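Local structure of N-acetyltransferase domain-containing protein (Xanthomonas campestris pv. campestris, 2OZH) at residues Val5-Asn11 / Leu46-Val52; Ile16-His20 / Ile33-Gln39; Trp29-Pro34 / Gly138-Thr142. The protein probably transfers an acyl group, most likely acetyl from acetyl-CoA, to an as yet unidentified acceptor, as a putative member of the GNAT acetyltransferase family. Residues are numbered along the deposited sequence.

Interaction 1. Residues Val5-Asn11 / Leu46-Val52; sequences VHVSTDN and LCFGGFV
Strand 6-8 runs antiparallel to strand 46-52 at 159°, the axes 4.7 Å apart. H6-F51 and S8-G49 are hydrogen-bonded pairs, with both backbone N-to-O bonds of each at 2.8-2.9 Å; V7-G50 between them is non-hydrogen-bonded, CA-CA 4.6 Å. V5 (p) sets CG2 4.0 Å from CG2 of V52 (t), and H6 (m) has CB 4.2 Å from F51 CB. This pairs the first two strands of the GNAT sheet, joined through two helices, with 6-8 at its edge and helix 86-96 against the face bearing V7 and F48. F48 (m, chi2 77°) lies under T9 (p), whose CG2 makes a CH-pi contact 3.8 Å from the ring centroid; V7 (t) meets the ring edge, CG1 to F48 CD2 4.4 Å. On the other face F51 (m) swings its ring over G49, where a CB would clash, and brings CE1 within 4.2 Å of S8 CB. S8 (t) accepts from D10 N at OG, 2.9 Å, in an ST turn. Water 1 joins N11 OD1 (2.7 Å) to C47 N (2.9 Å).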
ATOM      1  N   VAL A   5      13.222  17.910  17.835  1.00 18.87           N
ATOM      2  CA  VAL A   5      12.176  17.881  16.788  1.00 17.70           C
ATOM      3  C   VAL A   5      10.933  17.224  17.311  1.00 17.12           C
ATOM      4  O   VAL A   5      10.983  16.191  17.973  1.00 20.79           O
ATOM      5  CB  VAL A   5      12.671  17.177  15.485  1.00 15.43           C
ATOM      6  CG1 VAL A   5      13.037  15.706  15.761  1.00 17.85           C
ATOM      7  CG2 VAL A   5      11.701  17.276  14.344  1.00 17.00           C
ATOM      8  N   HIS A   6       9.779  17.776  16.954  1.00 13.67           N
ATOM      9  CA  HIS A   6       8.536  17.171  17.347  1.00 12.44           C
ATOM     10  C   HIS A   6       8.040  16.289  16.216  1.00 12.78           C
ATOM     11  O   HIS A   6       7.975  16.739  15.064  1.00 13.88           O
ATOM     12  CB  HIS A   6       7.475  18.255  17.550  1.00 13.14           C
ATOM     13  CG  HIS A   6       7.808  19.247  18.598  1.00 14.52           C
ATOM     14  ND1 HIS A   6       7.775  18.943  19.942  1.00 15.16           N
ATOM     15  CD2 HIS A   6       8.162  20.546  18.510  1.00 15.66           C
ATOM     16  CE1 HIS A   6       8.102  20.024  20.629  1.00 14.60           C
ATOM     17  NE2 HIS A   6       8.352  21.007  19.785  1.00 15.13           N
ATOM     18  N   VAL A   7       7.635  15.043  16.512  1.00 11.93           N
ATOM     19  CA  VAL A   7       7.109  14.132  15.518  1.00 12.91           C
ATOM     20  C   VAL A   7       5.653  13.899  15.849  1.00 14.52           C
ATOM     21  O   VAL A   7       5.309  13.571  16.999  1.00 15.12           O
ATOM     22  CB  VAL A   7       7.873  12.777  15.477  1.00 14.90           C
ATOM     23  CG1 VAL A   7       7.254  11.883  14.431  1.00 15.99           C
ATOM     24  CG2 VAL A   7       9.359  13.048  15.131  1.00 18.92           C
ATOM     25  N   SER A   8       4.779  14.120  14.876  1.00 12.39           N
ATOM     26  CA  SER A   8       3.357  13.920  15.057  1.00 11.56           C
ATOM     27  C   SER A   8       2.751  13.115  13.939  1.00 11.80           C
ATOM     28  O   SER A   8       3.230  13.159  12.795  1.00 13.26           O
ATOM     29  CB  SER A   8       2.657  15.266  15.092  1.00 12.82           C
ATOM     30  OG  SER A   8       1.238  15.131  15.303  1.00 15.24           O
ATOM     31  N   THR A   9       1.689  12.376  14.274  1.00 11.55           N
ATOM     32  CA  THR A   9       0.858  11.738  13.280  1.00 11.32           C
ATOM     33  C   THR A   9      -0.527  12.380  13.156  1.00 12.37           C
ATOM     34  O   THR A   9      -1.412  11.837  12.507  1.00 12.69           O
ATOM     35  CB  THR A   9       0.681  10.233  13.536  1.00 12.82           C
ATOM     36  OG1 THR A   9       0.196  10.052  14.874  1.00 17.61           O
ATOM     37  CG2 THR A   9       1.994   9.516  13.349  1.00 14.54           C
ATOM     38  N   ASP A  10      -0.705  13.566  13.743  1.00 11.23           N
ATOM     39  CA  ASP A  10      -1.941  14.325  13.638  1.00 10.40           C
ATOM     40  C   ASP A  10      -1.927  15.170  12.368  1.00 10.69           C
ATOM     41  O   ASP A  10      -1.195  16.172  12.300  1.00 10.75           O
ATOM     42  CB  ASP A  10      -2.079  15.192  14.890  1.00 11.12           C
ATOM     43  CG  ASP A  10      -3.372  15.975  14.923  1.00 16.47           C
ATOM     44  OD1 ASP A  10      -4.064  16.150  13.908  1.00 14.12           O
ATOM     45  OD2 ASP A  10      -3.677  16.467  16.038  1.00 21.81           O
ATOM     46  N   ASN A  11      -2.733  14.786  11.372  1.00 11.15           N
ATOM     47  CA  ASN A  11      -2.706  15.474  10.108  1.00 10.52           C
ATOM     48  C   ASN A  11      -3.059  16.938  10.208  1.00 11.07           C
ATOM     49  O   ASN A  11      -2.666  17.721   9.317  1.00 10.51           O
ATOM     50  CB  ASN A  11      -3.643  14.823   9.107  1.00 11.46           C
ATOM     51  CG  ASN A  11      -3.138  13.484   8.566  1.00 12.10           C
ATOM     52  OD1 ASN A  11      -2.050  13.028   8.880  1.00 11.99           O
ATOM     53  ND2 ASN A  11      -3.944  12.893   7.700  1.00 13.71           N
ATOM     54  N   LEU A  46      -1.293   7.329   6.905  1.00 10.96           N
ATOM     55  CA  LEU A  46      -0.711   7.604   8.202  1.00 11.18           C
ATOM     56  C   LEU A  46       0.536   8.428   7.964  1.00 10.33           C
ATOM     57  O   LEU A  46       1.519   7.980   7.386  1.00 11.14           O
ATOM     58  CB  LEU A  46      -0.366   6.316   8.946  1.00 10.89           C
ATOM     59  CG  LEU A  46       0.272   6.478  10.325  1.00 11.81           C
ATOM     60  CD1 LEU A  46      -0.615   7.218  11.273  1.00 13.34           C
ATOM     61  CD2 LEU A  46       0.581   5.095  10.904  1.00 13.34           C
ATOM     62  N   CYS A  47       0.446   9.705   8.318  1.00 10.93           N
ATOM     63  CA  CYS A  47       1.469  10.678   7.987  1.00 10.94           C
ATOM     64  C   CYS A  47       2.251  11.062   9.225  1.00 11.10           C
ATOM     65  O   CYS A  47       1.687  11.181  10.321  1.00 11.90           O
ATOM     66  CB  CYS A  47       0.870  11.939   7.382  1.00 11.23           C
ATOM     67  SG  CYS A  47      -0.058  11.662   5.860  1.00 12.61           S
ATOM     68  N   PHE A  48       3.553  11.252   9.033  1.00 11.39           N
ATOM     69  CA  PHE A  48       4.497  11.628  10.103  1.00 11.69           C
ATOM     70  C   PHE A  48       5.066  12.991   9.731  1.00 10.72           C
ATOM     71  O   PHE A  48       5.773  13.132   8.733  1.00 11.61           O
ATOM     72  CB  PHE A  48       5.623  10.586  10.215  1.00 11.41           C
ATOM     73  CG  PHE A  48       5.118   9.233  10.635  1.00 11.43           C
ATOM     74  CD1 PHE A  48       4.484   8.410   9.736  1.00 11.68           C
ATOM     75  CD2 PHE A  48       5.256   8.779  11.948  1.00 11.86           C
ATOM     76  CE1 PHE A  48       3.990   7.176  10.133  1.00 11.54           C
ATOM     77  CE2 PHE A  48       4.757   7.565  12.347  1.00 12.04           C
ATOM     78  CZ  PHE A  48       4.127   6.761  11.440  1.00 10.38           C
ATOM     79  N   GLY A  49       4.764  13.983  10.543  1.00 11.44           N
ATOM     80  CA  GLY A  49       5.344  15.300  10.347  1.00 11.22           C
ATOM     81  C   GLY A  49       6.386  15.570  11.391  1.00 11.61           C
ATOM     82  O   GLY A  49       6.223  15.205  12.549  1.00 12.19           O
ATOM     83  N   GLY A  50       7.464  16.233  11.003  1.00 11.20           N
ATOM     84  CA  GLY A  50       8.456  16.713  11.933  1.00 10.81           C
ATOM     85  C   GLY A  50       8.456  18.237  11.950  1.00 10.13           C
ATOM     86  O   GLY A  50       8.366  18.859  10.896  1.00 11.10           O
ATOM     87  N   PHE A  51       8.490  18.776  13.157  1.00 11.13           N
ATOM     88  CA  PHE A  51       8.304  20.210  13.367  1.00 11.01           C
ATOM     89  C   PHE A  51       9.358  20.764  14.305  1.00 10.14           C
ATOM     90  O   PHE A  51       9.698  20.115  15.306  1.00 11.87           O
ATOM     91  CB  PHE A  51       6.927  20.487  13.980  1.00 11.39           C
ATOM     92  CG  PHE A  51       5.779  19.940  13.163  1.00 10.86           C
ATOM     93  CD1 PHE A  51       5.387  18.628  13.307  1.00 10.61           C
ATOM     94  CD2 PHE A  51       5.111  20.729  12.237  1.00 12.64           C
ATOM     95  CE1 PHE A  51       4.366  18.112  12.577  1.00 11.99           C
ATOM     96  CE2 PHE A  51       4.095  20.222  11.484  1.00 13.27           C
ATOM     97  CZ  PHE A  51       3.704  18.941  11.647  1.00 11.95           C
ATOM     98  N   VAL A  52       9.819  21.966  13.999  1.00 10.69           N
ATOM     99  CA  VAL A  52      10.732  22.697  14.871  1.00 11.09           C
ATOM    100  C   VAL A  52      10.259  24.146  14.936  1.00 11.23           C
ATOM    101  O   VAL A  52      10.099  24.787  13.922  1.00 11.61           O
ATOM    102  CB  VAL A  52      12.184  22.638  14.341  1.00 13.98           C
ATOM    103  CG1 VAL A  52      13.123  23.472  15.238  1.00 14.47           C
ATOM    104  CG2 VAL A  52      12.655  21.200  14.235  1.00 14.71           C
TER
HETATM  105  O   HOH W   1      -1.724  10.610  10.075  1.00 10.54           O
HETATM  106  O   HOH W   2       0.444  13.721  10.380  1.00 12.57           O

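Interaction 2. Residues Ile16-His20 / Ile33-Gln39; sequences IGLIH and IPLALVQ
Segment 16-20 is helical throughout and opens helix 16-26; 33-39 enters extended at I33 and P34 (psi 133° and 149°) and becomes helical from L35, with P34 in the N-cap position of helix 35-43. The axes of 16-20 and 35-39 pass 9.9 Å apart at 115°, and the nearest CA pairs are H20 with L35 (6.0 Å) and I16 with Q39 (7.1 Å). I16, I19 and H20 send their CB atoms toward the second segment, as V38 does toward the first. In GNAT proteins the first sheet strand is followed by two helices before the second strand, and this is the packing of that pair. I16 (m, m) lays CG2 3.9 Å from L35 CD1 and 4.3 Å from V38 CG1; I19 (m, t) brings its CG2 4.1 Å from V38 CG1, and I42 extends the same apolar seam. H20 (chi1 t) reaches over the start of the second helix. L35 CB sits over its imidazole face, 3.8 Å from the centroid in a CH-pi contact, V38 CG2 is 4.0 Å from H20 CD2, and H20 NE2 gives a weak hydrogen bond to I33 O, 3.2 Å. Q39 (t, p) bends its OE1 to 3.7 Å from I16 CG2 while its NE2 binds D43.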
ATOM      1  N   ILE A  16       0.189  21.610   4.596  1.00 10.51           N
ATOM      2  CA  ILE A  16      -0.131  20.978   3.331  1.00 10.45           C
ATOM      3  C   ILE A  16       0.510  21.737   2.187  1.00 10.75           C
ATOM      4  O   ILE A  16       0.998  21.116   1.240  1.00 11.29           O
ATOM      5  CB  ILE A  16      -1.675  20.851   3.139  1.00 12.14           C
ATOM      6  CG1 ILE A  16      -2.332  20.109   4.314  1.00 14.07           C
ATOM      7  CG2 ILE A  16      -1.986  20.196   1.815  1.00 14.71           C
ATOM      8  CD1 ILE A  16      -1.926  18.675   4.487  1.00 14.88           C
ATOM      9  N   GLY A  17       0.517  23.064   2.244  1.00 11.03           N
ATOM     10  CA  GLY A  17       1.123  23.835   1.162  1.00 10.30           C
ATOM     11  C   GLY A  17       2.595  23.562   1.044  1.00 11.44           C
ATOM     12  O   GLY A  17       3.133  23.451  -0.065  1.00 11.58           O
ATOM     13  N   LEU A  18       3.295  23.503   2.174  1.00 10.42           N
ATOM     14  CA  LEU A  18       4.717  23.152   2.134  1.00  9.70           C
ATOM     15  C   LEU A  18       4.936  21.775   1.517  1.00  9.61           C
ATOM     16  O   LEU A  18       5.873  21.576   0.726  1.00 10.63           O
ATOM     17  CB  LEU A  18       5.304  23.172   3.556  1.00 10.43           C
ATOM     18  CG  LEU A  18       6.739  22.661   3.690  1.00 13.19           C
ATOM     19  CD1 LEU A  18       7.744  23.611   3.147  1.00 14.74           C
ATOM     20  CD2 LEU A  18       7.046  22.278   5.130  1.00 17.47           C
ATOM     21  N   ILE A  19       4.130  20.796   1.917  1.00 10.08           N
ATOM     22  CA  ILE A  19       4.288  19.462   1.416  1.00 10.31           C
ATOM     23  C   ILE A  19       4.022  19.454  -0.082  1.00 10.13           C
ATOM     24  O   ILE A  19       4.732  18.815  -0.845  1.00 10.91           O
ATOM     25  CB  ILE A  19       3.348  18.487   2.168  1.00 10.71           C
ATOM     26  CG1 ILE A  19       3.740  18.366   3.630  1.00 10.46           C
ATOM     27  CG2 ILE A  19       3.327  17.122   1.487  1.00 10.96           C
ATOM     28  CD1 ILE A  19       2.613  17.790   4.468  1.00 12.07           C
ATOM     29  N   HIS A  20       2.943  20.084  -0.509  1.00 10.22           N
ATOM     30  CA  HIS A  20       2.619  20.178  -1.917  1.00  9.63           C
ATOM     31  C   HIS A  20       3.743  20.810  -2.722  1.00 10.35           C
ATOM     32  O   HIS A  20       4.163  20.272  -3.755  1.00 11.07           O
ATOM     33  CB  HIS A  20       1.326  20.977  -2.090  1.00 10.06           C
ATOM     34  CG  HIS A  20       0.946  21.270  -3.506  1.00 10.04           C
ATOM     35  ND1 HIS A  20       0.356  22.468  -3.851  1.00 11.32           N
ATOM     36  CD2 HIS A  20       1.062  20.548  -4.643  1.00 12.13           C
ATOM     37  CE1 HIS A  20       0.147  22.467  -5.165  1.00 12.28           C
ATOM     38  NE2 HIS A  20       0.533  21.301  -5.664  1.00 11.75           N
ATOM     39  N   ILE A  33       2.653  17.121  -8.944  1.00 12.82           N
ATOM     40  CA  ILE A  33       1.462  16.528  -8.316  1.00 12.07           C
ATOM     41  C   ILE A  33       0.453  17.639  -7.959  1.00 12.76           C
ATOM     42  O   ILE A  33       0.840  18.685  -7.396  1.00 13.13           O
ATOM     43  CB  ILE A  33       1.823  15.692  -7.067  1.00 12.51           C
ATOM     44  CG1 ILE A  33       0.587  14.920  -6.570  1.00 13.21           C
ATOM     45  CG2 ILE A  33       2.457  16.533  -5.953  1.00 13.70           C
ATOM     46  CD1 ILE A  33       0.878  13.887  -5.532  1.00 13.80           C
ATOM     47  N   PRO A  34      -0.836  17.450  -8.303  1.00 11.92           N
ATOM     48  CA  PRO A  34      -1.819  18.465  -7.888  1.00 11.58           C
ATOM     49  C   PRO A  34      -2.091  18.514  -6.407  1.00 12.55           C
ATOM     50  O   PRO A  34      -2.011  17.510  -5.715  1.00 12.13           O
ATOM     51  CB  PRO A  34      -3.105  18.071  -8.635  1.00 13.53           C
ATOM     52  CG  PRO A  34      -2.635  17.142  -9.733  1.00 15.66           C
ATOM     53  CD  PRO A  34      -1.436  16.429  -9.199  1.00 12.72           C
ATOM     54  N   LEU A  35      -2.404  19.711  -5.916  1.00 11.34           N
ATOM     55  CA  LEU A  35      -2.769  19.926  -4.523  1.00 11.11           C
ATOM     56  C   LEU A  35      -3.873  18.990  -4.064  1.00 11.78           C
ATOM     57  O   LEU A  35      -3.813  18.442  -2.993  1.00 12.16           O
ATOM     58  CB  LEU A  35      -3.182  21.375  -4.307  1.00 12.23           C
ATOM     59  CG  LEU A  35      -3.673  21.733  -2.908  1.00 11.52           C
ATOM     60  CD1 LEU A  35      -2.627  21.434  -1.836  1.00 13.55           C
ATOM     61  CD2 LEU A  35      -4.060  23.187  -2.835  1.00 13.62           C
ATOM     62  N   ALA A  36      -4.891  18.811  -4.894  1.00 11.89           N
ATOM     63  CA  ALA A  36      -6.030  18.000  -4.479  1.00 13.54           C
ATOM     64  C   ALA A  36      -5.609  16.578  -4.253  1.00 12.90           C
ATOM     65  O   ALA A  36      -6.164  15.895  -3.367  1.00 13.34           O
ATOM     66  CB  ALA A  36      -7.143  18.068  -5.528  1.00 14.48           C
ATOM     67  N   LEU A  37      -4.626  16.082  -5.002  1.00 12.65           N
ATOM     68  CA  LEU A  37      -4.140  14.726  -4.809  1.00 12.89           C
ATOM     69  C   LEU A  37      -3.294  14.635  -3.564  1.00 12.32           C
ATOM     70  O   LEU A  37      -3.303  13.630  -2.858  1.00 13.22           O
ATOM     71  CB  LEU A  37      -3.347  14.181  -6.005  1.00 15.72           C
ATOM     72  CG  LEU A  37      -4.127  13.793  -7.223  1.00 18.88           C
ATOM     73  CD1 LEU A  37      -3.204  13.013  -8.162  1.00 16.59           C
ATOM     74  CD2 LEU A  37      -5.373  12.946  -6.838  1.00 18.55           C
ATOM     75  N   VAL A  38      -2.483  15.661  -3.298  1.00 11.78           N
ATOM     76  CA  VAL A  38      -1.712  15.693  -2.044  1.00 11.00           C
ATOM     77  C   VAL A  38      -2.666  15.614  -0.868  1.00 11.31           C
ATOM     78  O   VAL A  38      -2.445  14.830   0.051  1.00 11.75           O
ATOM     79  CB  VAL A  38      -0.829  16.972  -1.979  1.00 11.10           C
ATOM     80  CG1 VAL A  38      -0.169  17.098  -0.613  1.00 12.67           C
ATOM     81  CG2 VAL A  38       0.233  16.927  -3.065  1.00 12.95           C
ATOM     82  N   GLN A  39      -3.707  16.428  -0.872  1.00 11.08           N
ATOM     83  CA  GLN A  39      -4.639  16.443   0.229  1.00 11.03           C
ATOM     84  C   GLN A  39      -5.341  15.107   0.382  1.00 10.73           C
ATOM     85  O   GLN A  39      -5.428  14.581   1.505  1.00 11.98           O
ATOM     86  CB  GLN A  39      -5.677  17.542   0.077  1.00 12.91           C
ATOM     87  CG  GLN A  39      -6.578  17.663   1.318  1.00 15.38           C
ATOM     88  CD  GLN A  39      -5.891  18.250   2.523  1.00 17.95           C
ATOM     89  OE1 GLN A  39      -5.489  19.420   2.496  1.00 18.37           O
ATOM     90  NE2 GLN A  39      -5.771  17.481   3.588  1.00 16.34           N
TER

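Interaction 3. Residues Trp29-Pro34 / Gly138-Thr142; sequences WAKDIP and GLYST
Neither segment is regular: 29-34 is the loop between the first two helices of the GNAT fold, and the C-terminal residues that follow the last strand pack on it at the subunit interface. W29 (p) turns its indole away to D74, with R104 of the second subunit packing on it, but its carbonyl O receives a weak bond from water 3 at 3.1 Å; the same water accepts from G138 N, 3.0 Å. A30 starts a type II beta turn that ends at I33, closed by I33 N to A30 O, 3.0 Å. K31 (phi/psi -49/128°), all-trans in the conformer given, puts CD 3.8 Å from S141 OG; its O lies 3.3 Å from Y140 CB and takes a bond from water 4 (2.7 Å), which accepts from Y140 N (3.1 Å). D32 has the positive phi, 68°, of the third turn position, its CA 5.4 Å from Y140 CA. Its m rotamer points OD2 at S141, itself m, whose OG donates a 2.8 Å hydrogen bond; water 5 joins D32 OD2 (3.1 Å) weakly to T142 N (3.3 Å). I33 lies over a face of the Y140 ring, CA 4.0 Å from the centroid in a CH-pi contact and CB 3.8 Å from Y140 CD2. P34 adds CD at 4.0 Å from Y140 CD1. Y140 (m, chi2 -54°) points from the type I turn G138-S141 toward the loop, L37 and T68 of the second subunit. Its ring packs mainly on carbon of I33 and P34, with K31 O at its edge, so between these segments one direct hydrogen bond suffices and the other polar links pass through water, some weakly.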
ATOM      1  N   TRP A  29       9.611  11.900  -7.967  1.00 16.13           N
ATOM      2  CA  TRP A  29       8.545  10.938  -7.893  1.00 16.38           C
ATOM      3  C   TRP A  29       7.175  11.597  -7.829  1.00 18.39           C
ATOM      4  O   TRP A  29       6.181  10.991  -8.159  1.00 20.02           O
ATOM      5  CB  TRP A  29       8.719   9.972  -6.691  1.00 17.31           C
ATOM      6  CG  TRP A  29       8.570  10.613  -5.324  1.00 15.41           C
ATOM      7  CD1 TRP A  29       7.406  10.840  -4.675  1.00 15.94           C
ATOM      8  CD2 TRP A  29       9.600  11.117  -4.480  1.00 15.22           C
ATOM      9  NE1 TRP A  29       7.634  11.430  -3.445  1.00 15.39           N
ATOM     10  CE2 TRP A  29       8.975  11.634  -3.315  1.00 14.44           C
ATOM     11  CE3 TRP A  29      10.998  11.198  -4.581  1.00 17.88           C
ATOM     12  CZ2 TRP A  29       9.701  12.194  -2.256  1.00 16.39           C
ATOM     13  CZ3 TRP A  29      11.704  11.765  -3.522  1.00 18.09           C
ATOM     14  CH2 TRP A  29      11.060  12.239  -2.387  1.00 20.00           C
ATOM     15  N   ALA A  30       7.108  12.850  -7.403  1.00 15.64           N
ATOM     16  CA  ALA A  30       5.831  13.530  -7.321  1.00 14.92           C
ATOM     17  C   ALA A  30       5.831  14.843  -8.065  1.00 14.07           C
ATOM     18  O   ALA A  30       4.991  15.701  -7.823  1.00 14.11           O
ATOM     19  CB  ALA A  30       5.428  13.728  -5.862  1.00 14.79           C
ATOM     20  N   LYS A  31       6.749  15.001  -9.023  1.00 13.34           N
ATOM     21  CA  LYS A  31       6.825  16.209  -9.830  0.50 14.06           C
ATOM     22  C   LYS A  31       5.452  16.586 -10.381  1.00 13.01           C
ATOM     23  O   LYS A  31       4.763  15.747 -11.000  1.00 15.55           O
ATOM     24  CB  LYS A  31       7.819  16.036 -11.002  0.50 14.20           C
ATOM     25  CG  LYS A  31       8.031  17.307 -11.813  0.50 17.09           C
ATOM     26  CD  LYS A  31       8.987  17.090 -12.995  0.50 18.68           C
ATOM     27  CE  LYS A  31       9.040  18.322 -13.884  0.50 26.38           C
ATOM     28  NZ  LYS A  31      10.054  18.176 -14.980  0.50 25.84           N
ATOM     29  N   ASP A  32       5.057  17.839 -10.162  1.00 12.82           N
ATOM     30  CA  ASP A  32       3.815  18.415 -10.680  1.00 12.71           C
ATOM     31  C   ASP A  32       2.542  17.838 -10.062  1.00 12.93           C
ATOM     32  O   ASP A  32       1.448  18.103 -10.545  1.00 14.83           O
ATOM     33  CB  ASP A  32       3.764  18.348 -12.214  1.00 14.15           C
ATOM     34  CG  ASP A  32       4.778  19.256 -12.877  1.00 18.85           C
ATOM     35  OD1 ASP A  32       5.001  20.376 -12.376  1.00 17.51           O
ATOM     36  OD2 ASP A  32       5.347  18.861 -13.925  1.00 21.19           O
ATOM     37  N   ILE A  33       2.653  17.121  -8.944  1.00 12.82           N
ATOM     38  CA  ILE A  33       1.462  16.528  -8.316  1.00 12.07           C
ATOM     39  C   ILE A  33       0.453  17.639  -7.959  1.00 12.76           C
ATOM     40  O   ILE A  33       0.840  18.685  -7.396  1.00 13.13           O
ATOM     41  CB  ILE A  33       1.823  15.692  -7.067  1.00 12.51           C
ATOM     42  CG1 ILE A  33       0.587  14.920  -6.570  1.00 13.21           C
ATOM     43  CG2 ILE A  33       2.457  16.533  -5.953  1.00 13.70           C
ATOM     44  CD1 ILE A  33       0.878  13.887  -5.532  1.00 13.80           C
ATOM     45  N   PRO A  34      -0.836  17.450  -8.303  1.00 11.92           N
ATOM     46  CA  PRO A  34      -1.819  18.465  -7.888  1.00 11.58           C
ATOM     47  C   PRO A  34      -2.091  18.514  -6.407  1.00 12.55           C
ATOM     48  O   PRO A  34      -2.011  17.510  -5.715  1.00 12.13           O
ATOM     49  CB  PRO A  34      -3.105  18.071  -8.635  1.00 13.53           C
ATOM     50  CG  PRO A  34      -2.635  17.142  -9.733  1.00 15.66           C
ATOM     51  CD  PRO A  34      -1.436  16.429  -9.199  1.00 12.72           C
ATOM     52  N   GLY A 138       6.200  10.124 -13.965  0.50 16.11           N
ATOM     53  CA  GLY A 138       5.940  11.340 -14.741  0.50 18.15           C
ATOM     54  C   GLY A 138       4.487  11.503 -15.177  0.50 19.21           C
ATOM     55  O   GLY A 138       4.183  12.291 -16.077  0.50 19.48           O
ATOM     56  N   LEU A 139       3.568  10.789 -14.522  1.00 17.48           N
ATOM     57  CA  LEU A 139       2.124  10.938 -14.784  0.50 15.91           C
ATOM     58  C   LEU A 139       1.592  12.376 -14.711  1.00 16.86           C
ATOM     59  O   LEU A 139       0.698  12.756 -15.441  1.00 18.09           O
ATOM     60  CB  LEU A 139       1.332  10.098 -13.762  0.50 15.76           C
ATOM     61  CG  LEU A 139      -0.201  10.098 -13.838  0.50 15.74           C
ATOM     62  CD1 LEU A 139      -0.690   9.667 -15.186  0.50 14.90           C
ATOM     63  CD2 LEU A 139      -0.742   9.178 -12.782  0.50 15.18           C
ATOM     64  N   TYR A 140       2.084  13.146 -13.741  1.00 15.42           N
ATOM     65  CA  TYR A 140       1.497  14.465 -13.479  1.00 15.28           C
ATOM     66  C   TYR A 140       2.006  15.555 -14.409  1.00 18.09           C
ATOM     67  O   TYR A 140       1.466  16.657 -14.412  1.00 18.40           O
ATOM     68  CB  TYR A 140       1.750  14.925 -12.028  1.00 15.63           C
ATOM     69  CG  TYR A 140       1.413  13.873 -11.002  1.00 13.45           C
ATOM     70  CD1 TYR A 140       0.166  13.269 -10.974  1.00 14.17           C
ATOM     71  CD2 TYR A 140       2.356  13.477 -10.062  1.00 13.53           C
ATOM     72  CE1 TYR A 140      -0.118  12.304 -10.050  1.00 14.80           C
ATOM     73  CE2 TYR A 140       2.074  12.502  -9.130  1.00 14.29           C
ATOM     74  CZ  TYR A 140       0.852  11.920  -9.144  1.00 13.59           C
ATOM     75  OH  TYR A 140       0.589  10.925  -8.225  1.00 14.62           O
ATOM     76  N   SER A 141       3.081  15.276 -15.117  1.00 19.77           N
ATOM     77  CA  SER A 141       3.679  16.279 -15.992  1.00 26.44           C
ATOM     78  C   SER A 141       2.978  16.112 -17.329  1.00 33.69           C
ATOM     79  O   SER A 141       3.087  15.068 -17.963  1.00 35.19           O
ATOM     80  CB  SER A 141       5.169  16.050 -16.067  1.00 26.43           C
ATOM     81  OG  SER A 141       5.727  16.244 -14.776  1.00 24.38           O
ATOM     82  N   THR A 142       2.200  17.123 -17.702  1.00 41.22           N
ATOM     83  CA  THR A 142       1.265  17.003 -18.823  1.00 45.35           C
ATOM     84  C   THR A 142       0.007  16.260 -18.364  1.00 47.44           C
ATOM     85  O   THR A 142      -0.224  15.113 -18.759  1.00 50.35           O
TER
HETATM   86  O   HOH W   3       6.130  11.362 -11.187  1.00 32.00           O
HETATM   87  O   HOH W   4       4.876  13.503 -12.470  1.00 20.99           O
HETATM   88  O   HOH W   5       4.039  19.667 -16.617  1.00 46.73           O

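In the fold
Interaction 1 pairs the strands that bracket the two-helix connection, closing that excursion at the edge of the sheet; interaction 2, its centre about 16 Å away, packs the excursion's two helices together, both its segments falling between those of interaction 1. The centres of interactions 2 and 3 are about 11 Å apart; they share I33 and P34 and touch where L37 CD1 meets Y140 CE1 at 3.7 Å. The centres of interactions 1 and 3 are about 25 Å apart. The segments of interaction 3 alternate with those of both others, its second coming after strand 131-135, so the tail returns to the helical pair. T68 of the second subunit packs on I33 and Y140, placing interactions 2 and 3, unlike interaction 1, beside the dimer partner.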